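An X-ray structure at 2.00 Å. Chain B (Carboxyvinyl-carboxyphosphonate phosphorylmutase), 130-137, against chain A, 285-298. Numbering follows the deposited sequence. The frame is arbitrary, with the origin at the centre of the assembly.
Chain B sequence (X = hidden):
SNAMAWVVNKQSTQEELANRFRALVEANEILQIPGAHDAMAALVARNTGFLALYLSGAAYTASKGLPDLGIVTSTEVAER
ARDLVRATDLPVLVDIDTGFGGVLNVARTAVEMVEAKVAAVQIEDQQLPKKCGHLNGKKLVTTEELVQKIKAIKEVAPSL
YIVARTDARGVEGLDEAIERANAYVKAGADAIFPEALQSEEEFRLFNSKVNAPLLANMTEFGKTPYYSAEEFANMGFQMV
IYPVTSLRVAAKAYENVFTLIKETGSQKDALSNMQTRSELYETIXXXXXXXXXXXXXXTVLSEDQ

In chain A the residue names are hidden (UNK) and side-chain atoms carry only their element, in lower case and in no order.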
# COMPACT_ATOMS: atom_id res chain seq x y z
N LYS B 130 1.92 -26.01 -4.81
CA LYS B 130 2.36 -26.70 -6.02
C LYS B 130 3.67 -27.43 -5.79
O LYS B 130 4.52 -27.00 -5.01
CB LYS B 130 2.48 -25.71 -7.18
CG LYS B 130 1.15 -25.21 -7.71
CD LYS B 130 1.35 -24.06 -8.67
CE LYS B 130 0.05 -23.66 -9.34
NZ LYS B 130 0.26 -22.50 -10.24
N LYS B 131 3.83 -28.56 -6.48
CA LYS B 131 4.97 -29.44 -6.27
C LYS B 131 6.27 -28.82 -6.74
O LYS B 131 6.27 -27.86 -7.51
CB LYS B 131 4.73 -30.77 -7.00
CG LYS B 131 3.33 -31.32 -6.79
CD LYS B 131 2.71 -31.79 -8.10
CE LYS B 131 3.11 -33.23 -8.42
NZ LYS B 131 2.44 -33.72 -9.66
N CYS B 132 7.38 -29.37 -6.27
CA CYS B 132 8.69 -28.99 -6.77
C CYS B 132 8.81 -29.44 -8.22
O CYS B 132 8.33 -30.50 -8.58
CB CYS B 132 9.80 -29.65 -5.95
SG CYS B 132 10.23 -28.78 -4.44
N GLY B 133 9.45 -28.61 -9.04
CA GLY B 133 9.61 -28.90 -10.45
C GLY B 133 8.36 -28.58 -11.24
O GLY B 133 8.43 -28.25 -12.43
N HIS B 134 7.21 -28.66 -10.58
CA HIS B 134 5.93 -28.39 -11.21
C HIS B 134 5.35 -27.10 -10.65
O HIS B 134 4.15 -27.00 -10.40
CB HIS B 134 4.97 -29.55 -10.97
CG HIS B 134 5.56 -30.89 -11.28
ND1 HIS B 134 5.20 -32.04 -10.61
CD2 HIS B 134 6.50 -31.26 -12.18
CE1 HIS B 134 5.89 -33.06 -11.09
NE2 HIS B 134 6.68 -32.62 -12.04
N LEU B 135 6.22 -26.12 -10.44
CA LEU B 135 5.79 -24.81 -9.97
C LEU B 135 4.81 -24.20 -10.95
O LEU B 135 3.75 -23.71 -10.56
CB LEU B 135 6.99 -23.89 -9.79
CG LEU B 135 6.68 -22.52 -9.18
CD1 LEU B 135 6.73 -22.60 -7.67
CD2 LEU B 135 7.63 -21.46 -9.71
N ASN B 136 5.14 -24.23 -12.23
CA ASN B 136 4.27 -23.68 -13.26
C ASN B 136 3.12 -24.61 -13.63
O ASN B 136 2.41 -24.38 -14.61
CB ASN B 136 5.06 -23.30 -14.51
CG ASN B 136 5.95 -22.09 -14.29
OD1 ASN B 136 5.73 -21.29 -13.38
ND2 ASN B 136 6.97 -21.95 -15.13
N GLY B 137 2.94 -25.67 -12.84
CA GLY B 137 1.89 -26.65 -13.07
C GLY B 137 0.51 -26.04 -13.01
O GLY B 137 0.29 -25.02 -12.35
N UNK A 285 10.61 -10.12 -8.75
CA UNK A 285 11.61 -11.18 -8.90
C UNK A 285 11.00 -12.57 -8.99
O UNK A 285 11.50 -13.51 -8.37
c UNK A 285 12.62 -11.14 -7.75
o UNK A 285 13.21 -9.85 -7.62
N UNK A 286 9.93 -12.70 -9.77
CA UNK A 286 9.24 -13.98 -9.89
C UNK A 286 10.20 -15.09 -10.30
O UNK A 286 10.12 -16.21 -9.79
o UNK A 286 4.70 -18.41 -11.18
c UNK A 286 8.09 -13.86 -10.90
c UNK A 286 5.52 -17.30 -11.10
c UNK A 286 5.18 -16.24 -10.29
c UNK A 286 6.01 -15.13 -10.22
c UNK A 286 7.50 -16.15 -11.78
c UNK A 286 6.67 -17.26 -11.85
c UNK A 286 7.19 -15.08 -10.96
N UNK A 287 11.12 -14.77 -11.20
CA UNK A 287 12.09 -15.73 -11.71
C UNK A 287 12.93 -16.38 -10.62
O UNK A 287 13.18 -17.59 -10.65
n UNK A 287 16.07 -16.97 -13.49
n UNK A 287 14.00 -16.97 -14.04
c UNK A 287 15.16 -17.57 -14.23
c UNK A 287 14.16 -15.93 -13.14
c UNK A 287 13.03 -15.06 -12.71
c UNK A 287 15.47 -15.94 -12.79
N UNK A 288 13.37 -15.58 -9.65
CA UNK A 288 14.28 -16.06 -8.62
C UNK A 288 13.64 -17.07 -7.68
O UNK A 288 14.33 -17.85 -7.02
o UNK A 288 16.92 -14.09 -8.78
o UNK A 288 15.06 -13.10 -9.42
c UNK A 288 15.68 -13.96 -8.74
c UNK A 288 14.87 -14.88 -7.85
N UNK A 289 12.31 -17.05 -7.62
CA UNK A 289 11.59 -18.05 -6.84
C UNK A 289 11.54 -19.36 -7.62
O UNK A 289 11.64 -20.44 -7.04
c UNK A 289 10.10 -16.67 -4.20
c UNK A 289 10.13 -16.43 -5.57
c UNK A 289 10.06 -15.63 -3.30
c UNK A 289 10.05 -14.33 -3.75
c UNK A 289 10.11 -15.12 -6.01
c UNK A 289 10.17 -17.57 -6.54
c UNK A 289 10.08 -14.07 -5.11
N UNK A 290 11.38 -19.25 -8.93
CA UNK A 290 11.33 -20.41 -9.79
C UNK A 290 12.63 -21.19 -9.71
O UNK A 290 12.63 -22.41 -9.55
c UNK A 290 9.63 -18.69 -12.86
c UNK A 290 9.81 -19.17 -11.43
o UNK A 290 8.59 -19.01 -13.47
o UNK A 290 10.53 -18.01 -13.38
c UNK A 290 11.06 -20.00 -11.24
N UNK A 291 13.75 -20.48 -9.81
CA UNK A 291 15.06 -21.12 -9.77
C UNK A 291 15.32 -21.71 -8.39
O UNK A 291 16.16 -22.59 -8.22
c UNK A 291 17.92 -18.51 -9.36
c UNK A 291 16.18 -20.16 -10.17
o UNK A 291 18.12 -17.33 -9.02
o UNK A 291 18.80 -19.23 -9.89
c UNK A 291 16.55 -19.12 -9.12
N UNK A 292 14.59 -21.21 -7.40
CA UNK A 292 14.68 -21.74 -6.05
C UNK A 292 13.98 -23.10 -5.99
O UNK A 292 14.57 -24.09 -5.55
c UNK A 292 13.50 -20.06 -2.73
c UNK A 292 14.23 -21.09 -3.58
c UNK A 292 15.71 -21.12 -3.23
c UNK A 292 14.04 -20.77 -5.06
N UNK A 293 12.73 -23.14 -6.44
CA UNK A 293 11.92 -24.35 -6.39
C UNK A 293 12.49 -25.51 -7.20
O UNK A 293 12.34 -26.67 -6.84
o UNK A 293 8.75 -25.55 -7.51
o UNK A 293 9.60 -25.80 -5.50
c UNK A 293 9.54 -25.22 -6.60
c UNK A 293 10.49 -24.05 -6.85
N UNK A 294 13.15 -25.19 -8.31
CA UNK A 294 13.69 -26.22 -9.19
C UNK A 294 15.06 -26.68 -8.71
O UNK A 294 15.43 -27.83 -8.89
o UNK A 294 12.63 -24.97 -10.98
c UNK A 294 13.79 -25.74 -10.64
c UNK A 294 13.89 -26.93 -11.59
N UNK A 295 15.81 -25.76 -8.11
CA UNK A 295 17.10 -26.11 -7.53
C UNK A 295 16.92 -27.11 -6.41
O UNK A 295 17.72 -28.04 -6.26
N UNK A 296 15.88 -26.92 -5.61
CA UNK A 296 15.54 -27.84 -4.53
C UNK A 296 15.02 -29.16 -5.10
O UNK A 296 15.33 -30.23 -4.58
c UNK A 296 16.10 -26.13 -1.99
c UNK A 296 14.96 -25.94 -2.96
c UNK A 296 14.05 -28.22 -2.54
c UNK A 296 14.46 -27.23 -3.61
N UNK A 297 14.26 -29.06 -6.18
CA UNK A 297 13.61 -30.22 -6.80
C UNK A 297 14.60 -31.27 -7.29
O UNK A 297 14.28 -32.46 -7.34
c UNK A 297 12.73 -29.76 -7.95
N UNK A 298 15.80 -30.83 -7.65
CA UNK A 298 16.81 -31.72 -8.22
C UNK A 298 18.12 -31.67 -7.42
O UNK A 298 18.75 -32.70 -7.19
c UNK A 298 16.92 -30.15 -12.47
c UNK A 298 15.82 -31.29 -10.52
c UNK A 298 15.80 -30.08 -11.44
c UNK A 298 17.08 -31.34 -9.67
n UNK A 298 16.84 -29.02 -13.44

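Position 285 of chain A carries one carbon and then one oxygen and lies far from the chain B stretch; it is Ser A285. At 286 a single carbon leads to a six-carbon ring bearing an oxygen. The ring end reaches nearer to the stretch than the CB direction suggests: its oxygen lies 3.8 Å from OD1 of Asn B136, which sits at the ring edge, near its plane. This is Tyr A286, with chi1 t.

Position 287, one carbon and a five-membered ring of three carbons and two nitrogens, is His A287. Position 288 has two carbons, the second with two oxygens: Asp A288. Neither touches the chain B stretch. At 289 one carbon bears a plain six-carbon ring whose end leads away from the contact, Phe A289.

Position 290 has three carbons, the third with two oxygens. Its second carbon packs 3.6 Å from CD2 of Leu B135, and one oxygen stands 3.7 Å from OD1 of Asn B136; the residue is Glu A290, whose OE1 is hydrogen-bonded elsewhere in the structure. Position 291 has the same make-up, but its CB points away from the chain B stretch: Glu A291. Four carbons forked at the second make 292 Leu A292, out of reach.

At 293 two carbons end in two oxygens, and CB points toward the stretch. One oxygen lies 3.2 Å from SG of Cys B132; the other is 3.3 Å from CB of Leu B135, 3.5 Å from N of Gly B133 and 3.4 Å from O of Lys B131, the last a pair of acceptors that cannot bond. This is Asp A293.

Position 294, one carbon carrying an oxygen and a carbon, is Thr A294; its OG1 donates to O of Glu A290 (2.9 Å) within the helix. Position 295 lacks a side chain: Gly A295. At 296 four carbons fork at the first, one arm two carbons long; the one-carbon arm is 4.3 Å from SG of Cys B132, giving Ile A296. The lone carbon of 297 meets CB of Cys B132 at 3.5 Å and N of Gly B133 at 3.6 Å: Ala A297. Four carbons in a row ending in nitrogen make 298 Lys A298, which has no contact.

Residues 290, 293 and 297, three and four apart, fall on one side of the helix, and the ring of Tyr A286 extends the contact, which buries 422 Å². Leu B135 and Ala A297 supply packing, while the Asp A293 carboxylate sits among Cys B132, Gly B133 and Leu B135. No clear hydrogen bond crosses. The backbones run close, CA of Cys B132 lying 5.1 Å from CA of Ala A297.

Chain A 285-298: SYHDFEELDTGIAK
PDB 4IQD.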